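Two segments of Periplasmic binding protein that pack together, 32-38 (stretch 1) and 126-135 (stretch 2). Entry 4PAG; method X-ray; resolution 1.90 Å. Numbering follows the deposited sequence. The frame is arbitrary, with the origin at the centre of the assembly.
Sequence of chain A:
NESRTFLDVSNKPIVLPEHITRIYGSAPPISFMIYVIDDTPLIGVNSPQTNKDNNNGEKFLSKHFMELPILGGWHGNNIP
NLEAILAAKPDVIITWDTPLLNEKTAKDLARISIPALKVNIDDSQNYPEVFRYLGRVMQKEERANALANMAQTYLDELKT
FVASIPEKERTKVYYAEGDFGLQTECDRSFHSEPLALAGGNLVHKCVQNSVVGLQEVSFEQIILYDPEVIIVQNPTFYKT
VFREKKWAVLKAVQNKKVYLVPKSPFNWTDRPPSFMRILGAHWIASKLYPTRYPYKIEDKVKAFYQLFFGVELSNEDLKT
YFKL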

ATOM      1  N   PHE A  32       8.287   3.867   1.229  1.00 14.75           N
ATOM      2  CA  PHE A  32       8.128   3.340  -0.136  1.00 14.59           C
ATOM      3  C   PHE A  32       7.853   4.463  -1.139  1.00 14.35           C
ATOM      4  O   PHE A  32       8.361   4.450  -2.254  1.00 15.61           O
ATOM      5  CB  PHE A  32       6.998   2.296  -0.203  1.00 15.29           C
ATOM      6  CG  PHE A  32       7.314   0.968   0.450  1.00 15.07           C
ATOM      7  CD1 PHE A  32       8.450   0.767   1.223  1.00 15.80           C
ATOM      8  CD2 PHE A  32       6.421  -0.090   0.308  1.00 15.65           C
ATOM      9  CE1 PHE A  32       8.699  -0.469   1.815  1.00 16.63           C
ATOM     10  CE2 PHE A  32       6.666  -1.324   0.898  1.00 14.74           C
ATOM     11  CZ  PHE A  32       7.801  -1.512   1.658  1.00 16.63           C
HETATM   12  N   MSE A  33       7.050   5.438  -0.738  1.00 15.20           N
HETATM   13  CA  MSE A  33       6.688   6.565  -1.604  1.00 17.59           C
HETATM   14  C   MSE A  33       7.867   7.484  -1.837  1.00 16.68           C
HETATM   15  O   MSE A  33       8.092   7.961  -2.957  1.00 15.85           O
HETATM   16  CB  MSE A  33       5.525   7.292  -0.933  1.00 19.79           C
HETATM   17  CG  MSE A  33       5.032   8.483  -1.738  1.00 23.01           C
HETATM   18 SE   MSE A  33       3.240   8.996  -1.090  1.00 30.46          SE
HETATM   19  CE  MSE A  33       3.498   8.899   0.852  1.00 24.87           C
ATOM     20  N   ILE A  34       8.641   7.743  -0.789  1.00 16.61           N
ATOM     21  CA  ILE A  34       9.860   8.542  -0.944  1.00 17.25           C
ATOM     22  C   ILE A  34      10.821   7.834  -1.901  1.00 16.13           C
ATOM     23  O   ILE A  34      11.469   8.484  -2.725  1.00 15.73           O
ATOM     24  CB  ILE A  34      10.559   8.808   0.401  1.00 17.58           C
ATOM     25  CG1 ILE A  34       9.673   9.677   1.304  1.00 18.43           C
ATOM     26  CG2 ILE A  34      11.903   9.494   0.178  1.00 17.94           C
ATOM     27  CD1 ILE A  34      10.126   9.737   2.755  1.00 17.97           C
ATOM     28  N   TYR A  35      10.901   6.506  -1.800  1.00 15.73           N
ATOM     29  CA  TYR A  35      11.778   5.737  -2.681  1.00 15.42           C
ATOM     30  C   TYR A  35      11.521   6.060  -4.157  1.00 14.81           C
ATOM     31  O   TYR A  35      12.455   6.351  -4.898  1.00 14.88           O
ATOM     32  CB  TYR A  35      11.676   4.212  -2.457  1.00 14.54           C
ATOM     33  CG  TYR A  35      12.461   3.513  -3.526  1.00 15.22           C
ATOM     34  CD1 TYR A  35      13.839   3.358  -3.414  1.00 15.04           C
ATOM     35  CD2 TYR A  35      11.851   3.124  -4.709  1.00 14.80           C
ATOM     36  CE1 TYR A  35      14.580   2.799  -4.444  1.00 16.61           C
ATOM     37  CE2 TYR A  35      12.577   2.571  -5.739  1.00 15.81           C
ATOM     38  CZ  TYR A  35      13.937   2.404  -5.605  1.00 17.40           C
ATOM     39  OH  TYR A  35      14.644   1.837  -6.639  1.00 17.32           O
ATOM     40  N   VAL A  36      10.262   5.998  -4.583  1.00 13.86           N
ATOM     41  CA  VAL A  36       9.953   6.173  -6.001  1.00 14.11           C
ATOM     42  C   VAL A  36      10.129   7.621  -6.473  1.00 15.18           C
ATOM     43  O   VAL A  36      10.315   7.847  -7.653  1.00 14.37           O
ATOM     44  CB  VAL A  36       8.558   5.612  -6.409  1.00 14.53           C
ATOM     45  CG1 VAL A  36       8.566   4.088  -6.347  1.00 14.62           C
ATOM     46  CG2 VAL A  36       7.436   6.195  -5.567  1.00 14.19           C
ATOM     47  N   ILE A  37      10.083   8.592  -5.557  1.00 16.34           N
ATOM     48  CA  ILE A  37      10.404   9.976  -5.904  1.00 16.33           C
ATOM     49  C   ILE A  37      11.928  10.116  -6.029  1.00 17.84           C
ATOM     50  O   ILE A  37      12.439  10.488  -7.087  1.00 19.63           O
ATOM     51  CB  ILE A  37       9.826  10.984  -4.887  1.00 17.08           C
ATOM     52  CG1 ILE A  37       8.300  10.914  -4.887  1.00 17.15           C
ATOM     53  CG2 ILE A  37      10.274  12.411  -5.214  1.00 17.51           C
ATOM     54  CD1 ILE A  37       7.663  11.632  -3.716  1.00 18.14           C
ATOM     55  N   ASP A  38      12.649   9.797  -4.959  1.00 16.77           N
ATOM     56  CA  ASP A  38      14.117   9.804  -4.985  1.00 19.09           C
ATOM     57  C   ASP A  38      14.638   9.126  -3.723  1.00 19.57           C
ATOM     58  O   ASP A  38      14.380   9.593  -2.617  1.00 18.63           O
ATOM     59  CB  ASP A  38      14.642  11.246  -5.067  1.00 20.37           C
ATOM     60  CG  ASP A  38      16.154  11.327  -5.167  1.00 23.54           C
ATOM     61  OD1 ASP A  38      16.818  10.310  -5.463  1.00 26.10           O
ATOM     62  OD2 ASP A  38      16.689  12.426  -4.938  1.00 27.93           O
ATOM     63  N   ASN A 126      -6.223  10.424  -2.667  1.00 18.78           N
ATOM     64  CA  ASN A 126      -5.281  11.469  -2.223  1.00 19.94           C
ATOM     65  C   ASN A 126      -3.845  11.337  -2.761  1.00 18.59           C
ATOM     66  O   ASN A 126      -3.053  12.264  -2.600  1.00 17.17           O
ATOM     67  CB  ASN A 126      -5.192  11.523  -0.692  1.00 20.31           C
ATOM     68  CG  ASN A 126      -6.476  11.979  -0.034  1.00 22.97           C
ATOM     69  OD1 ASN A 126      -7.416  12.431  -0.690  1.00 27.72           O
ATOM     70  ND2 ASN A 126      -6.519  11.860   1.280  1.00 26.18           N
ATOM     71  N   TYR A 127      -3.488  10.212  -3.380  1.00 17.34           N
ATOM     72  CA  TYR A 127      -2.086  10.028  -3.790  1.00 17.53           C
ATOM     73  C   TYR A 127      -1.521  11.121  -4.719  1.00 15.76           C
ATOM     74  O   TYR A 127      -0.397  11.565  -4.509  1.00 14.90           O
ATOM     75  CB  TYR A 127      -1.823   8.613  -4.332  1.00 18.32           C
ATOM     76  CG  TYR A 127      -1.596   7.620  -3.203  1.00 18.98           C
ATOM     77  CD1 TYR A 127      -0.509   7.759  -2.341  1.00 20.10           C
ATOM     78  CD2 TYR A 127      -2.478   6.576  -2.974  1.00 20.14           C
ATOM     79  CE1 TYR A 127      -0.308   6.876  -1.288  1.00 22.35           C
ATOM     80  CE2 TYR A 127      -2.282   5.687  -1.928  1.00 23.40           C
ATOM     81  CZ  TYR A 127      -1.200   5.842  -1.084  1.00 24.28           C
ATOM     82  OH  TYR A 127      -1.014   4.951  -0.040  1.00 34.47           O
ATOM     83  N   PRO A 128      -2.292  11.584  -5.717  1.00 14.96           N
ATOM     84  CA  PRO A 128      -1.729  12.638  -6.568  1.00 15.24           C
ATOM     85  C   PRO A 128      -1.309  13.893  -5.791  1.00 16.77           C
ATOM     86  O   PRO A 128      -0.180  14.363  -5.945  1.00 17.70           O
ATOM     87  CB  PRO A 128      -2.860  12.938  -7.555  1.00 15.75           C
ATOM     88  CG  PRO A 128      -3.652  11.665  -7.617  1.00 15.96           C
ATOM     89  CD  PRO A 128      -3.599  11.118  -6.216  1.00 16.29           C
ATOM     90  N   GLU A 129      -2.183  14.422  -4.948  1.00 16.61           N
ATOM     91  CA  GLU A 129      -1.823  15.614  -4.185  1.00 19.52           C
ATOM     92  C   GLU A 129      -0.689  15.367  -3.177  1.00 16.92           C
ATOM     93  O   GLU A 129       0.154  16.238  -2.975  1.00 14.62           O
ATOM     94  CB  GLU A 129      -3.052  16.245  -3.526  1.00 24.83           C
ATOM     95  CG  GLU A 129      -3.853  17.102  -4.498  1.00 31.58           C
ATOM     96  CD  GLU A 129      -3.053  18.284  -5.041  1.00 34.98           C
ATOM     97  OE1 GLU A 129      -2.554  19.100  -4.236  1.00 46.32           O
ATOM     98  OE2 GLU A 129      -2.919  18.398  -6.272  1.00 41.63           O
ATOM     99  N   VAL A 130      -0.638  14.172  -2.593  1.00 17.50           N
ATOM    100  CA  VAL A 130       0.440  13.828  -1.666  1.00 16.33           C
ATOM    101  C   VAL A 130       1.777  13.742  -2.406  1.00 15.63           C
ATOM    102  O   VAL A 130       2.788  14.251  -1.925  1.00 13.65           O
ATOM    103  CB  VAL A 130       0.138  12.527  -0.894  1.00 15.81           C
ATOM    104  CG1 VAL A 130       1.350  12.072  -0.084  1.00 15.22           C
ATOM    105  CG2 VAL A 130      -1.056  12.741   0.028  1.00 15.48           C
ATOM    106  N   PHE A 131       1.780  13.118  -3.582  1.00 14.86           N
ATOM    107  CA  PHE A 131       2.975  13.112  -4.421  1.00 15.28           C
ATOM    108  C   PHE A 131       3.453  14.532  -4.758  1.00 15.73           C
ATOM    109  O   PHE A 131       4.632  14.848  -4.583  1.00 15.51           O
ATOM    110  CB  PHE A 131       2.744  12.308  -5.707  1.00 15.44           C
ATOM    111  CG  PHE A 131       3.048  10.848  -5.569  1.00 16.48           C
ATOM    112  CD1 PHE A 131       4.350  10.424  -5.365  1.00 17.71           C
ATOM    113  CD2 PHE A 131       2.041   9.893  -5.671  1.00 18.33           C
ATOM    114  CE1 PHE A 131       4.651   9.077  -5.251  1.00 19.02           C
ATOM    115  CE2 PHE A 131       2.334   8.546  -5.548  1.00 19.69           C
ATOM    116  CZ  PHE A 131       3.639   8.135  -5.345  1.00 19.62           C
ATOM    117  N   ARG A 132       2.548  15.390  -5.216  1.00 16.23           N
ATOM    118  CA  ARG A 132       2.923  16.776  -5.529  1.00 18.27           C
ATOM    119  C   ARG A 132       3.495  17.517  -4.301  1.00 18.46           C
ATOM    120  O   ARG A 132       4.490  18.238  -4.397  1.00 18.27           O
ATOM    121  CB  ARG A 132       1.726  17.538  -6.099  1.00 20.80           C
ATOM    122  CG  ARG A 132       1.278  17.002  -7.446  1.00 23.70           C
ATOM    123  CD  ARG A 132       0.214  17.858  -8.111  1.00 27.60           C
ATOM    124  NE  ARG A 132      -0.332  17.126  -9.251  1.00 29.34           N
ATOM    125  CZ  ARG A 132      -1.517  16.521  -9.292  1.00 30.85           C
ATOM    126  NH1 ARG A 132      -2.367  16.575  -8.265  1.00 31.16           N
ATOM    127  NH2 ARG A 132      -1.868  15.873 -10.395  1.00 31.16           N
ATOM    128  N   TYR A 133       2.853  17.330  -3.155  1.00 18.54           N
ATOM    129  CA  TYR A 133       3.294  17.918  -1.895  1.00 18.64           C
ATOM    130  C   TYR A 133       4.709  17.467  -1.562  1.00 18.49           C
ATOM    131  O   TYR A 133       5.573  18.291  -1.279  1.00 18.08           O
ATOM    132  CB  TYR A 133       2.329  17.519  -0.783  1.00 19.48           C
ATOM    133  CG  TYR A 133       2.670  18.046   0.589  1.00 20.75           C
ATOM    134  CD1 TYR A 133       2.396  19.361   0.933  1.00 24.77           C
ATOM    135  CD2 TYR A 133       3.249  17.220   1.556  1.00 21.15           C
ATOM    136  CE1 TYR A 133       2.692  19.845   2.196  1.00 20.45           C
ATOM    137  CE2 TYR A 133       3.551  17.701   2.824  1.00 20.29           C
ATOM    138  CZ  TYR A 133       3.264  19.011   3.137  1.00 22.44           C
ATOM    139  OH  TYR A 133       3.548  19.512   4.391  1.00 29.44           O
ATOM    140  N   LEU A 134       4.956  16.160  -1.618  1.00 18.90           N
ATOM    141  CA  LEU A 134       6.293  15.638  -1.333  1.00 17.88           C
ATOM    142  C   LEU A 134       7.345  16.126  -2.333  1.00 16.45           C
ATOM    143  O   LEU A 134       8.498  16.345  -1.961  1.00 17.68           O
ATOM    144  CB  LEU A 134       6.276  14.109  -1.243  1.00 17.61           C
ATOM    145  CG  LEU A 134       5.572  13.558  -0.008  1.00 19.95           C
ATOM    146  CD1 LEU A 134       5.684  12.044   0.031  1.00 21.86           C
ATOM    147  CD2 LEU A 134       6.136  14.164   1.271  1.00 20.48           C
ATOM    148  N   GLY A 135       6.945  16.319  -3.589  1.00 16.17           N
ATOM    149  CA  GLY A 135       7.809  16.947  -4.590  1.00 16.48           C
ATOM    150  C   GLY A 135       8.273  18.343  -4.199  1.00 16.28           C
ATOM    151  O   GLY A 135       9.444  18.680  -4.393  1.00 18.50           O
TER

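Apolar side chains can join two helices by fitting a knob from one into a hole on the other, and this pair from a periplasmic binding protein is a compact example. The helix axes cross at -63° and approach to 11.0 Å, a gap wide enough to be filled by side chains. No hydrogen bond spans the contact, which buries 342 Å² in all; its substance is apolar.

The knob is Met 33, present as selenomethionine. Its CA-to-CB bond points toward the other helix, and chi1 and chi2, both t, extend the chain into a hole formed by Tyr 127, Val 130, Phe 131 and Leu 134. Met 33 SE lies 3.7 Å from Val 130 CG1, and Met 33 CE is 3.9 Å from Leu 134 CD1. A long, unbranched, flexible side chain suits the hole. Met 33 has the largest area covered by the other stretch, 93 Å², followed by Phe 131, Ile 37 and Leu 134; all four are buried.

The selenium also makes two aromatic contacts of different geometry. Met 33 SE sits over the face of the Phe 131 ring, 4.4 Å from its centroid and 12° off the normal, but meets Tyr 127 at the ring edge, with Met 33 SE 4.1 Å from Tyr 127 CE1. Both aromatic residues have sideways CA-to-CB bonds, yet their ring ends come nearer the partner helix.

Branched aliphatic side chains complete the contact. The flat Phe 131 ring, with a face for selenium, offers its edge to methyls: Val 36 CG2 is 4.0 Å from Phe 131 CE1, and Ile 37 CD1 is 3.9 Å from Phe 131 CD1. The same Ile 37 CD1 lies 3.8 Å from Leu 134 CB. The charged pair stays out of this contact: Arg 132 NH1 forms a salt bridge with Glu 129 OE2 at 2.8 Å.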